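Local coordinates for NYN domain-containing protein (Vibrio parahaemolyticus, PDB 2QIP) that is of unknown function but is probably an RNA nuclease of the NYN family in the PIN clan, at residues Leu100-Ile105 with Glu126-Arg131; Asp120-Val125 with Ile150-Asn155. All blocks are in the same frame, centred on the assembly; numbering follows the deposited sequence.

Interaction 1: residues Leu100-Ile105 with Glu126-Arg131; sequences LDAIEI and ERIQQR. With EDO (1,2-ethanediol), chain D; EDO (1,2-ethanediol), chain B; EDO (1,2-ethanediol), chain E.
Ile103 and Ile128 mark the closest backbone approach, 6.5 Å between their CA atoms, where two nearly parallel helical segments lie side by side with axes 10.2 Å apart and directions differing by 20°. The contact is small and apolar, with no hydrogen bond across it. The two isoleucine side chains run antiparallel and overlap alongside, and Ile103 CD1 lies 4.0 Å from Ile128 CG1. In Ile103 the CG1 branch leaves beside the backbone N and then bends (chi2 -65°), which carries CD1 across to the neighbouring helix. The Ile128 branch is extended instead (chi2 166°). Ile128 CD1 meets Ala102 CB at 4.3 Å.

Both helices pack on one face of the parallel sheet in this alpha/beta domain, and Ala102 also rests on Leu15 of strand 10-17. Arg127 gives its aliphatic base to the contact, with CG 4.2 Å from Ile103 CD1. Its chain bends at chi2 and chi3, and the guanidinium leads away. Arg127 NH1 forms salt bridges with Glu104 and Asp101 of the second subunit, while Glu104 and Asp101 of this chain pair with Arg127 there. The dimer interface takes in this contact: Ile103 and Arg127 both pack on Leu100 of the second subunit. An ethanediol, probably from the crystallisation liquor, sits by Arg127 and Arg131. Ethanediol O2 makes a weak hydrogen bond to Gln130 OE1 (3.0 Å).

Interaction 2: residues Asp120-Val125 with Ile150-Asn155; sequences DFSLLV and IDCADN
Ser122 faces Cys152 at 6.3 Å between CA atoms, and Val125 faces Ala153 at 6.5 Å. The N-terminal part of helix 122-132 meets the end of helix 147-152. Ala153 is the first residue to leave helical geometry after helix 147-152.

Val125 points toward the other segment and touches both Cys152 and Ala153. Its CG1 is anti to the backbone N (chi1 169°), and this methyl reaches the C-terminal end of the opposite helix. Val125 CG1 lies 3.7 Å from Cys152 O and 3.9 Å from Cys152 CB. Val125 CG1 is also 4.0 Å from Ala153 N, so it lies over the face of the peptide that links the two residues. Cys152 O has a polar partner as well, the side-chain amide of Gln129.

Cys152 also points across. It meets Ser122 at the carbon: Cys152 SG lies 4.0 Å from Ser122 CB. The serine hydroxyl plays another part, since OG bonds to Gly119 O, just before this segment. No hydrogen bond joins the two segments directly. Val125 packs further on Leu149 and on Val136 of the sheet. On the far segment, Asp154 OD2 accepts a bond from Val136 N as the chain turns into the edge strand 155-158. This is the packing of neighbouring crossover helices in successive beta-alpha-beta units, as expected in the alpha/beta fold of NYN domains.

After the first three strands, helix 95-105 supplies residues 100-105. The chain then passes through strand 111-115; 120-125 leads into helix 122-132, and 126-131 follows further along it. Interaction 1 closes the loop through strand 111-115. Interaction 2 closes the next one, through strand 135-140 and helix 147-152. The loops cross rather than nest, because 120-125 lies inside the loop of interaction 1 while 150-155 lies beyond it. Helix 122-132 is common to both contacts and stands between its two neighbours. Leu124 of interaction 2 packs on Ala102 and Ile103, while Gln129 of interaction 1 probably bonds to Asp154. Both contacts also touch the second subunit.

Interaction 1: residues Leu100-Ile105 with Glu126-Arg131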
loop_
_atom_site.group_PDB
_atom_site.type_symbol
_atom_site.label_atom_id
_atom_site.label_comp_id
_atom_site.label_asym_id
_atom_site.label_seq_id
_atom_site.Cartn_x
_atom_site.Cartn_y
_atom_site.Cartn_z
ATOM N N LEU A 100 1.280 2.692 -5.164
ATOM C CA LEU A 100 1.537 4.027 -5.735
ATOM C C LEU A 100 1.782 3.956 -7.248
ATOM O O LEU A 100 1.214 4.731 -8.025
ATOM C CB LEU A 100 2.756 4.651 -5.067
ATOM C CG LEU A 100 2.561 5.103 -3.630
ATOM C CD1 LEU A 100 3.927 5.465 -3.065
ATOM C CD2 LEU A 100 1.595 6.269 -3.528
ATOM N N ASP A 101 2.652 3.041 -7.657
ATOM C CA ASP A 101 3.055 2.968 -9.061
ATOM C C ASP A 101 1.943 2.424 -9.961
ATOM O O ASP A 101 1.812 2.874 -11.113
ATOM C CB ASP A 101 4.326 2.111 -9.206
ATOM C CG ASP A 101 5.586 2.826 -8.744
ATOM O OD1 ASP A 101 5.546 4.054 -8.452
ATOM O OD2 ASP A 101 6.637 2.132 -8.706
ATOM N N ALA A 102 1.169 1.459 -9.463
ATOM C CA ALA A 102 0.126 0.859 -10.280
ATOM C C ALA A 102 -0.948 1.903 -10.587
ATOM O O ALA A 102 -1.423 1.995 -11.715
ATOM C CB ALA A 102 -0.480 -0.334 -9.577
ATOM N N ILE A 103 -1.333 2.690 -9.581
ATOM C CA ILE A 103 -2.307 3.771 -9.859
ATOM C C ILE A 103 -1.750 4.825 -10.802
ATOM O O ILE A 103 -2.467 5.322 -11.692
ATOM C CB ILE A 103 -2.770 4.443 -8.572
ATOM C CG1 ILE A 103 -3.715 3.510 -7.851
ATOM C CG2 ILE A 103 -3.433 5.819 -8.846
ATOM C CD1 ILE A 103 -5.063 3.209 -8.605
ATOM N N GLU A 104 -0.471 5.177 -10.623
ATOM C CA GLU A 104 0.150 6.140 -11.519
ATOM C C GLU A 104 0.172 5.681 -12.982
ATOM O O GLU A 104 -0.005 6.491 -13.900
ATOM C CB GLU A 104 1.556 6.507 -11.039
ATOM C CG GLU A 104 1.552 7.589 -9.994
ATOM C CD GLU A 104 2.957 7.925 -9.542
ATOM O OE1 GLU A 104 3.148 8.111 -8.326
ATOM O OE2 GLU A 104 3.869 7.952 -10.398
ATOM N N ILE A 105 0.411 4.396 -13.217
ATOM C CA ILE A 105 0.561 3.925 -14.590
ATOM C C ILE A 105 -0.780 3.577 -15.236
ATOM O O ILE A 105 -0.877 3.555 -16.455
ATOM C CB ILE A 105 1.582 2.739 -14.671
ATOM C CG1 ILE A 105 2.127 2.573 -16.100
ATOM C CG2 ILE A 105 0.953 1.424 -14.172
ATOM C CD1 ILE A 105 3.011 3.687 -16.570
ATOM N N GLU A 126 -9.501 -3.225 -7.578
ATOM C CA GLU A 126 -10.807 -2.561 -7.595
ATOM C C GLU A 126 -10.652 -1.082 -7.960
ATOM O O GLU A 126 -11.431 -0.554 -8.744
ATOM C CB GLU A 126 -11.497 -2.710 -6.239
ATOM C CG GLU A 126 -12.789 -1.929 -6.069
ATOM C CD GLU A 126 -13.334 -2.054 -4.657
ATOM O OE1 GLU A 126 -12.697 -1.529 -3.711
ATOM O OE2 GLU A 126 -14.381 -2.704 -4.506
ATOM N N ARG A 127 -9.664 -0.401 -7.387
ATOM C CA ARG A 127 -9.527 1.044 -7.615
ATOM C C ARG A 127 -9.115 1.334 -9.061
ATOM O O ARG A 127 -9.561 2.320 -9.652
ATOM C CB ARG A 127 -8.523 1.654 -6.643
ATOM C CG ARG A 127 -8.697 3.160 -6.461
ATOM C CD ARG A 127 -10.000 3.543 -5.753
ATOM N NE ARG A 127 -10.151 2.897 -4.447
ATOM C CZ ARG A 127 -9.846 3.464 -3.274
ATOM N NH1 ARG A 127 -9.359 4.688 -3.220
ATOM N NH2 ARG A 127 -9.975 2.775 -2.141
ATOM N N ILE A 128 -8.249 0.496 -9.632
ATOM C CA ILE A 128 -7.892 0.659 -11.046
ATOM C C ILE A 128 -9.139 0.519 -11.935
ATOM O O ILE A 128 -9.361 1.306 -12.868
ATOM C CB ILE A 128 -6.847 -0.389 -11.456
ATOM C CG1 ILE A 128 -5.502 -0.071 -10.803
ATOM C CG2 ILE A 128 -6.701 -0.429 -12.989
ATOM C CD1 ILE A 128 -4.491 -1.233 -10.868
ATOM N N GLN A 129 -9.963 -0.482 -11.633
ATOM C CA GLN A 129 -11.160 -0.710 -12.432
ATOM C C GLN A 129 -12.162 0.435 -12.272
ATOM O O GLN A 129 -12.751 0.877 -13.260
ATOM C CB GLN A 129 -11.804 -2.049 -12.057
ATOM C CG GLN A 129 -10.913 -3.238 -12.405
ATOM C CD GLN A 129 -11.311 -4.515 -11.708
ATOM O OE1 GLN A 129 -11.949 -4.487 -10.653
ATOM N NE2 GLN A 129 -10.928 -5.659 -12.297
ATOM N N GLN A 130 -12.354 0.926 -11.038
ATOM C CA GLN A 130 -13.349 2.002 -10.778
ATOM C C GLN A 130 -12.925 3.327 -11.392
ATOM O O GLN A 130 -13.692 4.006 -12.100
ATOM C CB GLN A 130 -13.543 2.195 -9.283
ATOM C CG GLN A 130 -14.231 1.049 -8.577
ATOM C CD GLN A 130 -14.206 1.230 -7.067
ATOM O OE1 GLN A 130 -13.275 1.834 -6.500
ATOM N NE2 GLN A 130 -15.229 0.700 -6.401
ATOM N N ARG A 131 -11.691 3.729 -11.098
ATOM C CA ARG A 131 -11.270 5.080 -11.486
ATOM C C ARG A 131 -10.819 5.168 -12.932
ATOM O O ARG A 131 -11.101 6.180 -13.606
ATOM C CB ARG A 131 -10.176 5.595 -10.551
ATOM C CG ARG A 131 -10.715 5.751 -9.140
ATOM C CD ARG A 131 -9.762 6.419 -8.187
ATOM N NE ARG A 131 -9.469 7.821 -8.517
ATOM C CZ ARG A 131 -10.273 8.859 -8.279
ATOM N NH1 ARG A 131 -11.498 8.690 -7.777
ATOM N NH2 ARG A 131 -9.869 10.080 -8.612
HETATM C C1 EDO D . -12.077 6.408 -5.729
HETATM O O1 EDO D . -12.262 6.442 -4.313
HETATM C C2 EDO D . -13.356 6.107 -6.485
HETATM O O2 EDO D . -13.285 4.764 -6.976
HETATM C C1 EDO B . 5.858 9.875 -9.376
HETATM O O1 EDO B . 6.503 8.636 -9.674
HETATM C C2 EDO B . 6.799 11.062 -9.441
HETATM O O2 EDO B . 7.076 11.494 -8.104
HETATM C C1 EDO E . -11.841 -5.112 -2.803
HETATM O O1 EDO E . -12.441 -4.035 -2.068
HETATM C C2 EDO E . -12.112 -6.389 -2.025
HETATM O O2 EDO E . -13.529 -6.607 -2.016
#

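Interaction 2: residues Asp120-Val125 with Ile150-Asn155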
loop_
_atom_site.group_PDB
_atom_site.type_symbol
_atom_site.label_atom_id
_atom_site.label_comp_id
_atom_site.label_asym_id
_atom_site.label_seq_id
_atom_site.Cartn_x
_atom_site.Cartn_y
_atom_site.Cartn_z
ATOM N N ASP A 120 -4.203 -8.364 -0.250
ATOM C CA ASP A 120 -4.374 -6.937 0.033
ATOM C C ASP A 120 -4.414 -6.108 -1.250
ATOM O O ASP A 120 -4.949 -5.000 -1.267
ATOM C CB ASP A 120 -3.321 -6.407 0.994
ATOM C CG ASP A 120 -3.668 -6.694 2.441
ATOM O OD1 ASP A 120 -4.877 -6.805 2.731
ATOM O OD2 ASP A 120 -2.738 -6.819 3.274
ATOM N N PHE A 121 -3.852 -6.651 -2.322
ATOM C CA PHE A 121 -3.906 -5.926 -3.600
ATOM C C PHE A 121 -5.314 -5.915 -4.224
ATOM O O PHE A 121 -5.551 -5.205 -5.219
ATOM C CB PHE A 121 -2.873 -6.447 -4.588
ATOM C CG PHE A 121 -1.455 -6.082 -4.245
ATOM C CD1 PHE A 121 -1.089 -4.757 -4.045
ATOM C CD2 PHE A 121 -0.476 -7.065 -4.141
ATOM C CE1 PHE A 121 0.254 -4.424 -3.725
ATOM C CE2 PHE A 121 0.835 -6.734 -3.842
ATOM C CZ PHE A 121 1.219 -5.420 -3.627
ATOM N N SER A 122 -6.261 -6.656 -3.631
ATOM C CA SER A 122 -7.640 -6.605 -4.130
ATOM C C SER A 122 -8.152 -5.170 -4.168
ATOM O O SER A 122 -8.870 -4.795 -5.109
ATOM C CB SER A 122 -8.576 -7.442 -3.252
ATOM O OG SER A 122 -8.128 -8.777 -3.267
ATOM N N LEU A 123 -7.807 -4.374 -3.149
ATOM C CA LEU A 123 -8.290 -2.997 -3.131
ATOM C C LEU A 123 -7.700 -2.183 -4.274
ATOM O O LEU A 123 -8.355 -1.269 -4.817
ATOM C CB LEU A 123 -8.004 -2.304 -1.804
ATOM C CG LEU A 123 -8.992 -2.597 -0.660
ATOM C CD1 LEU A 123 -8.915 -4.045 -0.195
ATOM C CD2 LEU A 123 -8.740 -1.656 0.505
ATOM N N LEU A 124 -6.468 -2.516 -4.639
ATOM C CA LEU A 124 -5.793 -1.830 -5.745
ATOM C C LEU A 124 -6.425 -2.206 -7.081
ATOM O O LEU A 124 -6.681 -1.332 -7.928
ATOM C CB LEU A 124 -4.299 -2.166 -5.733
ATOM C CG LEU A 124 -3.506 -1.802 -6.995
ATOM C CD1 LEU A 124 -3.512 -0.288 -7.263
ATOM C CD2 LEU A 124 -2.085 -2.369 -6.869
ATOM N N VAL A 125 -6.704 -3.502 -7.268
ATOM C CA VAL A 125 -7.362 -3.949 -8.492
ATOM C C VAL A 125 -8.707 -3.222 -8.645
ATOM O O VAL A 125 -9.013 -2.662 -9.714
ATOM C CB VAL A 125 -7.544 -5.481 -8.464
ATOM C CG1 VAL A 125 -8.470 -5.947 -9.582
ATOM C CG2 VAL A 125 -6.158 -6.174 -8.502
ATOM N N ILE A 150 -8.208 -13.126 -6.911
ATOM C CA ILE A 150 -8.537 -13.847 -8.151
ATOM C C ILE A 150 -9.884 -13.375 -8.694
ATOM O O ILE A 150 -10.015 -13.092 -9.885
ATOM C CB ILE A 150 -8.555 -15.386 -7.904
ATOM C CG1 ILE A 150 -7.131 -15.884 -7.621
ATOM C CG2 ILE A 150 -9.140 -16.133 -9.111
ATOM C CD1 ILE A 150 -7.066 -17.327 -7.150
ATOM N N ASP A 151 -10.867 -13.228 -7.809
ATOM C CA ASP A 151 -12.221 -12.860 -8.237
ATOM C C ASP A 151 -12.310 -11.394 -8.666
ATOM O O ASP A 151 -13.121 -11.051 -9.521
ATOM C CB ASP A 151 -13.203 -13.132 -7.098
ATOM C CG ASP A 151 -13.419 -14.635 -6.858
ATOM O OD1 ASP A 151 -12.998 -15.457 -7.703
ATOM O OD2 ASP A 151 -14.004 -14.988 -5.822
ATOM N N CYS A 152 -11.487 -10.527 -8.060
ATOM C CA CYS A 152 -11.476 -9.100 -8.419
ATOM C C CYS A 152 -10.865 -8.896 -9.815
ATOM O O CYS A 152 -11.310 -8.027 -10.561
ATOM C CB CYS A 152 -10.663 -8.278 -7.395
ATOM S SG CYS A 152 -11.509 -7.995 -5.855
ATOM N N ALA A 153 -9.796 -9.636 -10.120
ATOM C CA ALA A 153 -9.077 -9.475 -11.377
ATOM C C ALA A 153 -9.983 -9.759 -12.565
ATOM O O ALA A 153 -10.891 -10.596 -12.476
ATOM C CB ALA A 153 -7.889 -10.439 -11.406
ATOM N N ASP A 154 -9.741 -9.072 -13.676
ATOM C CA ASP A 154 -10.403 -9.430 -14.916
ATOM C C ASP A 154 -9.998 -10.810 -15.423
ATOM O O ASP A 154 -10.826 -11.539 -15.964
ATOM C CB ASP A 154 -10.186 -8.345 -15.964
ATOM C CG ASP A 154 -10.778 -7.036 -15.520
ATOM O OD1 ASP A 154 -12.020 -6.895 -15.588
ATOM O OD2 ASP A 154 -10.021 -6.180 -15.040
ATOM N N ASN A 155 -8.722 -11.153 -15.264
ATOM C CA ASN A 155 -8.189 -12.458 -15.658
ATOM C C ASN A 155 -7.190 -12.874 -14.617
ATOM O O ASN A 155 -6.490 -12.040 -14.049
ATOM C CB ASN A 155 -7.476 -12.350 -17.018
ATOM C CG ASN A 155 -8.430 -12.012 -18.149
ATOM O OD1 ASN A 155 -8.937 -12.919 -18.856
ATOM N ND2 ASN A 155 -8.706 -10.722 -18.327
#